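Local coordinates for penicillin-binding protein 2B (Streptococcus pneumoniae, PDB 2WAD) that probably acts as a transpeptidase that cross-links adjacent glycan strands of cell wall peptidoglycan within the elongasome, and binds penicillin, at residues 80-86 with 186-192; 311-317 with 354-359; 230-234 with 373-377. Numbering follows the deposited sequence.

Contact 1 (80-86 with 186-192); sequences VSFTRSN and NFATGTI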
loop_
_atom_site.group_PDB
_atom_site.type_symbol
_atom_site.label_atom_id
_atom_site.label_comp_id
_atom_site.label_asym_id
_atom_site.label_seq_id
_atom_site.Cartn_x
_atom_site.Cartn_y
_atom_site.Cartn_z
ATOM N N VAL A 80 -29.674 -9.219 -15.698
ATOM C CA VAL A 80 -30.782 -10.072 -15.276
ATOM C C VAL A 80 -30.673 -10.346 -13.776
ATOM O O VAL A 80 -29.648 -10.859 -13.322
ATOM C CB VAL A 80 -30.852 -11.408 -16.041
ATOM C CG1 VAL A 80 -31.998 -12.263 -15.498
ATOM C CG2 VAL A 80 -31.057 -11.148 -17.524
ATOM N N SER A 81 -31.724 -9.996 -13.029
ATOM C CA SER A 81 -31.755 -10.184 -11.577
ATOM C C SER A 81 -32.765 -11.268 -11.232
ATOM O O SER A 81 -33.787 -11.386 -11.914
ATOM C CB SER A 81 -32.182 -8.903 -10.863
ATOM O OG SER A 81 -31.081 -8.048 -10.647
ATOM N N PHE A 82 -32.475 -12.034 -10.178
ATOM C CA PHE A 82 -33.417 -13.022 -9.655
ATOM C C PHE A 82 -33.707 -12.784 -8.183
ATOM O O PHE A 82 -32.795 -12.726 -7.367
ATOM C CB PHE A 82 -32.889 -14.439 -9.837
ATOM C CG PHE A 82 -33.833 -15.507 -9.346
ATOM C CD1 PHE A 82 -35.107 -15.621 -9.877
ATOM C CD2 PHE A 82 -33.438 -16.406 -8.361
ATOM C CE1 PHE A 82 -35.971 -16.609 -9.444
ATOM C CE2 PHE A 82 -34.306 -17.399 -7.918
ATOM C CZ PHE A 82 -35.573 -17.498 -8.460
ATOM N N THR A 83 -34.982 -12.643 -7.855
ATOM C CA THR A 83 -35.415 -12.487 -6.476
ATOM C C THR A 83 -36.099 -13.785 -6.079
ATOM O O THR A 83 -37.060 -14.184 -6.720
ATOM C CB THR A 83 -36.399 -11.324 -6.378
ATOM O OG1 THR A 83 -35.636 -10.116 -6.434
ATOM C CG2 THR A 83 -37.198 -11.366 -5.073
ATOM N N ARG A 84 -35.570 -14.463 -5.063
ATOM C CA ARG A 84 -36.062 -15.798 -4.741
ATOM C C ARG A 84 -37.130 -15.793 -3.658
ATOM O O ARG A 84 -37.099 -14.964 -2.752
ATOM C CB ARG A 84 -34.916 -16.725 -4.351
ATOM C CG ARG A 84 -35.340 -18.181 -4.223
ATOM C CD ARG A 84 -34.202 -18.951 -3.584
ATOM N NE ARG A 84 -34.468 -20.375 -3.358
ATOM C CZ ARG A 84 -33.481 -21.261 -3.315
ATOM N NH1 ARG A 84 -32.235 -20.851 -3.502
ATOM N NH2 ARG A 84 -33.718 -22.538 -3.085
ATOM N N SER A 85 -38.069 -16.723 -3.772
ATOM C CA SER A 85 -39.133 -16.899 -2.797
ATOM C C SER A 85 -38.854 -18.143 -1.961
ATOM O O SER A 85 -38.325 -19.131 -2.472
ATOM C CB SER A 85 -40.464 -17.069 -3.529
ATOM O OG SER A 85 -41.481 -17.564 -2.673
ATOM N N ASN A 86 -39.223 -18.086 -0.685
ATOM C CA ASN A 86 -39.069 -19.223 0.227
ATOM C C ASN A 86 -39.853 -20.446 -0.241
ATOM O O ASN A 86 -39.654 -21.554 0.257
ATOM C CB ASN A 86 -39.479 -18.826 1.654
ATOM C CG ASN A 86 -40.904 -18.291 1.730
ATOM O OD1 ASN A 86 -41.370 -17.586 0.831
ATOM N ND2 ASN A 86 -41.603 -18.632 2.801
ATOM N N ASN A 186 -33.249 -16.864 0.349
ATOM C CA ASN A 186 -34.654 -16.501 0.452
ATOM C C ASN A 186 -34.912 -15.000 0.555
ATOM O O ASN A 186 -34.354 -14.336 1.420
ATOM C CB ASN A 186 -35.298 -17.213 1.638
ATOM C CG ASN A 186 -35.587 -18.661 1.346
ATOM O OD1 ASN A 186 -35.494 -19.103 0.202
ATOM N ND2 ASN A 186 -35.937 -19.412 2.377
ATOM N N PHE A 187 -35.757 -14.484 -0.334
ATOM C CA PHE A 187 -36.124 -13.072 -0.370
ATOM C C PHE A 187 -34.992 -12.154 -0.788
ATOM O O PHE A 187 -35.166 -10.941 -0.846
ATOM C CB PHE A 187 -36.696 -12.612 0.969
ATOM C CG PHE A 187 -37.952 -13.336 1.365
ATOM C CD1 PHE A 187 -37.981 -14.102 2.514
ATOM C CD2 PHE A 187 -39.081 -13.262 0.581
ATOM C CE1 PHE A 187 -39.107 -14.759 2.899
ATOM C CE2 PHE A 187 -40.234 -13.942 0.946
ATOM C CZ PHE A 187 -40.245 -14.694 2.115
ATOM N N ALA A 188 -33.835 -12.732 -1.083
ATOM C CA ALA A 188 -32.712 -11.940 -1.543
ATOM C C ALA A 188 -32.786 -11.741 -3.058
ATOM O O ALA A 188 -33.603 -12.368 -3.737
ATOM C CB ALA A 188 -31.393 -12.592 -1.115
ATOM N N THR A 189 -31.945 -10.850 -3.569
ATOM C CA THR A 189 -31.897 -10.520 -4.984
ATOM C C THR A 189 -30.444 -10.653 -5.426
ATOM O O THR A 189 -29.563 -9.980 -4.899
ATOM C CB THR A 189 -32.399 -9.071 -5.258
ATOM O OG1 THR A 189 -33.821 -8.995 -5.087
ATOM C CG2 THR A 189 -32.059 -8.628 -6.691
ATOM N N GLY A 190 -30.179 -11.534 -6.381
ATOM C CA GLY A 190 -28.817 -11.692 -6.905
ATOM C C GLY A 190 -28.822 -11.624 -8.424
ATOM O O GLY A 190 -29.859 -11.832 -9.058
ATOM N N THR A 191 -27.660 -11.335 -8.996
ATOM C CA THR A 191 -27.458 -11.218 -10.433
ATOM C C THR A 191 -27.253 -12.580 -11.092
ATOM O O THR A 191 -26.502 -13.416 -10.572
ATOM C CB THR A 191 -26.237 -10.315 -10.718
ATOM O OG1 THR A 191 -26.591 -8.957 -10.446
ATOM C CG2 THR A 191 -25.772 -10.426 -12.166
ATOM N N ILE A 192 -27.931 -12.793 -12.225
ATOM C CA ILE A 192 -27.822 -14.037 -13.002
ATOM C C ILE A 192 -26.830 -13.853 -14.151
ATOM O O ILE A 192 -27.180 -13.329 -15.213
ATOM C CB ILE A 192 -29.173 -14.489 -13.581
ATOM C CG1 ILE A 192 -30.194 -14.710 -12.462
ATOM C CG2 ILE A 192 -29.009 -15.765 -14.383
ATOM C CD1 ILE A 192 -29.598 -15.320 -11.193
HETATM O O HOH W 1 -27.226 -10.270 -15.806
#

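Contact 2 (311-317 with 354-359); sequences TIDLAFQ and AVLSMS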
loop_
_atom_site.group_PDB
_atom_site.type_symbol
_atom_site.label_atom_id
_atom_site.label_comp_id
_atom_site.label_asym_id
_atom_site.label_seq_id
_atom_site.Cartn_x
_atom_site.Cartn_y
_atom_site.Cartn_z
ATOM N N THR A 311 -4.032 12.851 -0.042
ATOM C CA THR A 311 -3.156 13.967 0.265
ATOM C C THR A 311 -2.348 14.299 -0.977
ATOM O O THR A 311 -1.753 15.370 -1.044
ATOM C CB THR A 311 -2.163 13.586 1.379
ATOM O OG1 THR A 311 -1.487 12.376 1.009
ATOM C CG2 THR A 311 -2.877 13.341 2.704
ATOM N N ILE A 312 -2.300 13.376 -1.936
ATOM C CA ILE A 312 -1.500 13.559 -3.147
ATOM C C ILE A 312 -2.277 14.264 -4.240
ATOM O O ILE A 312 -3.424 13.912 -4.530
ATOM C CB ILE A 312 -1.017 12.223 -3.763
ATOM C CG1 ILE A 312 -0.208 11.403 -2.742
ATOM C CG2 ILE A 312 -0.194 12.506 -5.027
ATOM C CD1 ILE A 312 -0.028 9.960 -3.139
ATOM N N ASP A 313 -1.637 15.258 -4.844
ATOM C CA ASP A 313 -2.194 15.920 -6.002
ATOM C C ASP A 313 -1.658 15.280 -7.285
ATOM O O ASP A 313 -0.458 15.181 -7.478
ATOM C CB ASP A 313 -1.826 17.401 -5.928
ATOM C CG ASP A 313 -2.638 18.232 -6.870
ATOM O OD1 ASP A 313 -2.390 18.126 -8.090
ATOM O OD2 ASP A 313 -3.548 18.937 -6.385
ATOM N N LEU A 314 -2.536 14.820 -8.162
ATOM C CA LEU A 314 -2.096 14.235 -9.424
ATOM C C LEU A 314 -1.032 15.041 -10.180
ATOM O O LEU A 314 -0.094 14.447 -10.713
ATOM C CB LEU A 314 -3.296 14.028 -10.349
ATOM C CG LEU A 314 -3.860 12.635 -10.637
ATOM C CD1 LEU A 314 -3.969 11.857 -9.353
ATOM C CD2 LEU A 314 -5.212 12.746 -11.323
ATOM N N ALA A 315 -1.201 16.362 -10.261
ATOM C CA ALA A 315 -0.311 17.224 -11.026
ATOM C C ALA A 315 1.085 17.179 -10.412
ATOM O O ALA A 315 2.076 17.002 -11.126
ATOM C CB ALA A 315 -0.849 18.676 -11.097
ATOM N N PHE A 316 1.160 17.329 -9.089
ATOM C CA PHE A 316 2.437 17.164 -8.395
ATOM C C PHE A 316 3.051 15.782 -8.661
ATOM O O PHE A 316 4.208 15.648 -9.080
ATOM C CB PHE A 316 2.354 17.486 -6.893
ATOM C CG PHE A 316 3.689 17.511 -6.231
ATOM C CD1 PHE A 316 4.653 18.426 -6.628
ATOM C CD2 PHE A 316 4.015 16.582 -5.259
ATOM C CE1 PHE A 316 5.919 18.425 -6.052
ATOM C CE2 PHE A 316 5.269 16.572 -4.669
ATOM C CZ PHE A 316 6.221 17.487 -5.064
ATOM N N GLN A 317 2.249 14.748 -8.464
ATOM C CA GLN A 317 2.730 13.390 -8.682
ATOM C C GLN A 317 3.224 13.183 -10.115
ATOM O O GLN A 317 4.227 12.505 -10.321
ATOM C CB GLN A 317 1.674 12.353 -8.269
ATOM C CG GLN A 317 2.031 10.900 -8.629
ATOM C CD GLN A 317 2.756 10.143 -7.522
ATOM O OE1 GLN A 317 2.997 10.680 -6.442
ATOM N NE2 GLN A 317 3.055 8.871 -7.765
ATOM N N ALA A 354 1.297 13.808 6.020
ATOM C CA ALA A 354 0.644 13.752 4.715
ATOM C C ALA A 354 1.617 13.350 3.614
ATOM O O ALA A 354 2.734 13.863 3.582
ATOM C CB ALA A 354 0.007 15.094 4.372
ATOM N N VAL A 355 1.197 12.460 2.717
ATOM C CA VAL A 355 2.064 12.013 1.626
ATOM C C VAL A 355 1.905 12.955 0.438
ATOM O O VAL A 355 0.807 13.098 -0.089
ATOM C CB VAL A 355 1.811 10.543 1.206
ATOM C CG1 VAL A 355 2.505 10.235 -0.136
ATOM C CG2 VAL A 355 2.356 9.579 2.277
ATOM N N LEU A 356 2.980 13.644 0.059
ATOM C CA LEU A 356 2.921 14.594 -1.063
ATOM C C LEU A 356 3.084 13.878 -2.401
ATOM O O LEU A 356 2.408 14.217 -3.366
ATOM C CB LEU A 356 3.983 15.689 -0.908
ATOM C CG LEU A 356 3.843 16.419 0.434
ATOM C CD1 LEU A 356 5.031 17.353 0.647
ATOM C CD2 LEU A 356 2.454 17.121 0.552
ATOM N N SER A 357 3.958 12.875 -2.445
ATOM C CA SER A 357 4.034 11.957 -3.575
ATOM C C SER A 357 4.928 10.785 -3.223
ATOM O O SER A 357 5.813 10.909 -2.379
ATOM C CB SER A 357 4.597 12.633 -4.833
ATOM O OG SER A 357 5.959 12.906 -4.611
ATOM N N MET A 358 4.670 9.668 -3.894
ATOM C CA MET A 358 5.414 8.433 -3.798
ATOM C C MET A 358 5.635 7.986 -5.241
ATOM O O MET A 358 4.712 7.466 -5.853
ATOM C CB MET A 358 4.544 7.314 -3.191
ATOM C CG MET A 358 3.529 7.717 -2.173
ATOM S SD MET A 358 2.295 6.485 -1.693
ATOM C CE MET A 358 3.150 4.890 -1.820
ATOM N N SER A 359 6.854 8.109 -5.758
ATOM C CA SER A 359 7.113 7.900 -7.178
ATOM C C SER A 359 8.215 6.875 -7.312
ATOM O O SER A 359 9.186 6.909 -6.550
ATOM C CB SER A 359 7.640 9.197 -7.815
ATOM O OG SER A 359 6.586 10.085 -8.151
HETATM O O HOH W 2 0.986 16.224 -3.679
#

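Contact 3 (230-234 with 373-377); sequences LSSIV and DSLGT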
loop_
_atom_site.group_PDB
_atom_site.type_symbol
_atom_site.label_atom_id
_atom_site.label_comp_id
_atom_site.label_asym_id
_atom_site.label_seq_id
_atom_site.Cartn_x
_atom_site.Cartn_y
_atom_site.Cartn_z
ATOM N N LEU A 230 -1.777 7.580 -10.119
ATOM C CA LEU A 230 -2.131 6.978 -8.829
ATOM C C LEU A 230 -2.951 5.698 -8.907
ATOM O O LEU A 230 -3.435 5.224 -7.871
ATOM C CB LEU A 230 -2.882 7.987 -7.949
ATOM C CG LEU A 230 -2.066 9.217 -7.545
ATOM C CD1 LEU A 230 -2.913 10.214 -6.804
ATOM C CD2 LEU A 230 -0.854 8.806 -6.716
ATOM N N SER A 231 -3.090 5.124 -10.104
ATOM C CA SER A 231 -3.871 3.893 -10.272
ATOM C C SER A 231 -3.302 2.682 -9.534
ATOM O O SER A 231 -4.051 1.926 -8.927
ATOM C CB SER A 231 -4.163 3.571 -11.747
ATOM O OG SER A 231 -2.981 3.183 -12.426
ATOM N N SER A 232 -1.987 2.495 -9.554
ATOM C CA SER A 232 -1.387 1.348 -8.862
ATOM C C SER A 232 -1.686 1.328 -7.358
ATOM O O SER A 232 -1.738 0.262 -6.739
ATOM C CB SER A 232 0.130 1.345 -9.080
ATOM O OG SER A 232 0.693 2.627 -8.795
ATOM N N ILE A 233 -1.888 2.507 -6.775
ATOM C CA ILE A 233 -2.026 2.661 -5.347
ATOM C C ILE A 233 -3.487 2.567 -4.905
ATOM O O ILE A 233 -3.776 2.295 -3.734
ATOM C CB ILE A 233 -1.374 3.980 -4.938
ATOM C CG1 ILE A 233 0.162 3.836 -4.972
ATOM C CG2 ILE A 233 -1.871 4.452 -3.583
ATOM C CD1 ILE A 233 0.896 5.165 -5.012
ATOM N N VAL A 234 -4.408 2.756 -5.850
ATOM C CA VAL A 234 -5.830 2.682 -5.548
ATOM C C VAL A 234 -6.229 1.281 -5.086
ATOM O O VAL A 234 -6.893 1.165 -4.064
ATOM C CB VAL A 234 -6.733 3.132 -6.732
ATOM C CG1 VAL A 234 -8.183 2.732 -6.503
ATOM C CG2 VAL A 234 -6.621 4.640 -6.983
ATOM N N ASP A 373 6.627 2.467 -10.963
ATOM C CA ASP A 373 6.719 1.556 -9.833
ATOM C C ASP A 373 6.506 2.271 -8.507
ATOM O O ASP A 373 7.302 2.112 -7.579
ATOM C CB ASP A 373 8.072 0.837 -9.846
ATOM C CG ASP A 373 8.134 -0.320 -8.847
ATOM O OD1 ASP A 373 7.058 -0.819 -8.453
ATOM O OD2 ASP A 373 9.257 -0.716 -8.446
ATOM N N SER A 374 5.430 3.043 -8.419
ATOM C CA SER A 374 5.111 3.796 -7.209
ATOM C C SER A 374 5.106 2.929 -5.955
ATOM O O SER A 374 5.549 3.379 -4.913
ATOM C CB SER A 374 3.734 4.433 -7.368
ATOM O OG SER A 374 3.747 5.224 -8.547
ATOM N N LEU A 375 4.596 1.699 -6.048
ATOM C CA LEU A 375 4.536 0.791 -4.887
ATOM C C LEU A 375 5.925 0.361 -4.463
ATOM O O LEU A 375 6.103 -0.103 -3.343
ATOM C CB LEU A 375 3.679 -0.443 -5.174
ATOM C CG LEU A 375 2.202 -0.089 -5.410
ATOM C CD1 LEU A 375 1.444 -1.296 -5.913
ATOM C CD2 LEU A 375 1.539 0.536 -4.165
ATOM N N GLY A 376 6.923 0.553 -5.325
ATOM C CA GLY A 376 8.308 0.278 -4.938
ATOM C C GLY A 376 8.741 1.031 -3.696
ATOM O O GLY A 376 9.607 0.573 -2.941
ATOM N N THR A 377 8.100 2.170 -3.458
ATOM C CA THR A 377 8.444 3.033 -2.343
ATOM C C THR A 377 8.164 2.355 -1.005
ATOM O O THR A 377 8.813 2.682 -0.031
ATOM C CB THR A 377 7.678 4.372 -2.395
ATOM O OG1 THR A 377 6.265 4.122 -2.454
ATOM C CG2 THR A 377 8.104 5.209 -3.606
HETATM O O HOH W 3 3.034 2.571 -10.540
HETATM O O HOH W 4 0.791 5.107 -8.017
#

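Contact 1 (80-86 with 186-192)
Strands 80-83 and 189-191 run antiparallel, their axes 150° apart in direction and 4.7 Å apart at closest approach. Phe-82 and Gly-190 form the hydrogen-bonded pair, with Phe-82 N to Gly-190 O at 2.9 Å and Gly-190 N to Phe-82 O at 3.0 Å; Ser-81/Thr-191 and Thr-83/Thr-189 are the non-hydrogen-bonded pairs beside it. The ladder runs on past the paired residues: Ile-192 N donates to Val-80 O (2.8 Å) at one end, and at the other Arg-84 N donates to Ala-188 O (3.2 Å) and Phe-187 N, in the loop before strand 189-191, to Arg-84 O (2.8 Å). In the dimerisation-domain region this makes 189-191 an edge strand of a three-stranded antiparallel sheet, with 72-83 in the middle and 215-225 on its other side.

The side chains sort by face. Thr-83 OG1 and Thr-189 OG1 share a short 2.5 Å hydrogen bond on the same face as Ser-81, whose hydroxyl bonds Ser-218 of the third strand. On the opposite face Phe-82 CB meets Ile-192 CD1 at 3.7 Å, and both side chains pack against Leu-181 of helix 169-182. Arg-84 turns its NH1 to the carbonyl of Val-184, while Asn-86 OD1 lies 3.4 Å from Phe-187 CZ and Asn-86 ND2 bonds Gly-291 O.

Contact 2 (311-317 with 354-359)
Gln-317 makes a two-point grip on the strand backbone: its NE2 donates to Met-358 O at 2.9 Å, and its OE1 accepts from Met-358 N at 3.2 Å. One amide group thus satisfies both backbone polar atoms of a single strand residue. Nearer the start of the segment, Thr-311 OG1 donates to Val-355 O (2.6 Å), and a water bridges the gap in between, accepting from Asp-313 N (3.0 Å) and donating to Leu-356 O (2.5 Å). Asp-313 is the N-cap of the helix, its OD1 taking the hydrogen of Ala-315 N at 3.0 Å. Around these bonds lie mostly apolar contacts. Ile-312 CD1 touches Val-355 CG1 (3.9 Å) and Met-358 CG (4.3 Å), and Phe-316 brings CE2 to 4.1 Å from Leu-356 CB while Leu-356 O sits at its ring edge, 3.4 Å from CD2. Leu-356 and Ser-357 form a classic beta bulge opposite Ala-347 of strand 342-348. The start of helix 314-334 is thereby fastened to strand 355-363 of the antiparallel transpeptidase sheet; helix 661-676 lies alongside, with Tyr-673 meeting Phe-316 edge-to-face and also touching Leu-356.

Contact 3 (230-234 with 373-377)
Leu-375, Ser-232 and Ile-233 carry most of this small interface, which buries 176 Å² in all. Leu-375 is the largest contributor. Its CD2 packs 3.7 Å from Ile-233 CG1, and its CD1 comes within 3.6 Å of Ser-232 O and 4.3 Å of Ser-232 CB, so the leucine lies across two successive residues of the short, weakly bonded helix 231-234. Ile-233 also reaches Ser-374, CD1 to CB at 3.8 Å. The contact joins a segment of the dimerisation-domain region to one of the transpeptidase domain, at a type I beta turn from Asp-373 to Gly-376 that leads from strand 370-372 into helix 376-379. Gly-376 N donates to Asp-373 O (2.8 Å) across the turn, and just beyond it Thr-377 OG1 donates to Ser-374 O (2.7 Å).

No direct hydrogen bond crosses between the segments; water does that work. Ser-232 OG bonds one water at 2.9 Å, which accepts from Ser-374 N at 3.2 Å, and a second water hydrogen-bonds Ser-232 OG at 2.6 Å and, weakly, Ser-374 OG at 3.0 Å. Elsewhere, Leu-375 rests on Tyr-267 and Ile-233 on Leu-268, both from helix 267-271, while Ile-233 also touches Met-358 of strand 355-363.

Overall arrangement
Contact 1 stands apart, its centre about 36 Å from the centre of the chain, about 44 Å from that of contact 2 and about 39 Å from that of contact 3. Contacts 2 and 3 have centres about 11 Å apart and touch: Leu-314 CD1 meets Leu-230 CD1 at 3.2 Å. Contact 2 joins helix 314-334 to strand 355-363, and the segments of contact 3 pack against both. Contact 2 is the buried one, built on side-chain-to-backbone bonds and apolar packing. The partly buried contact 1 relies on a backbone ladder, whereas contact 3, also partly buried, is a small seam of leucine-isoleucine packing and bridging waters between the two domain regions.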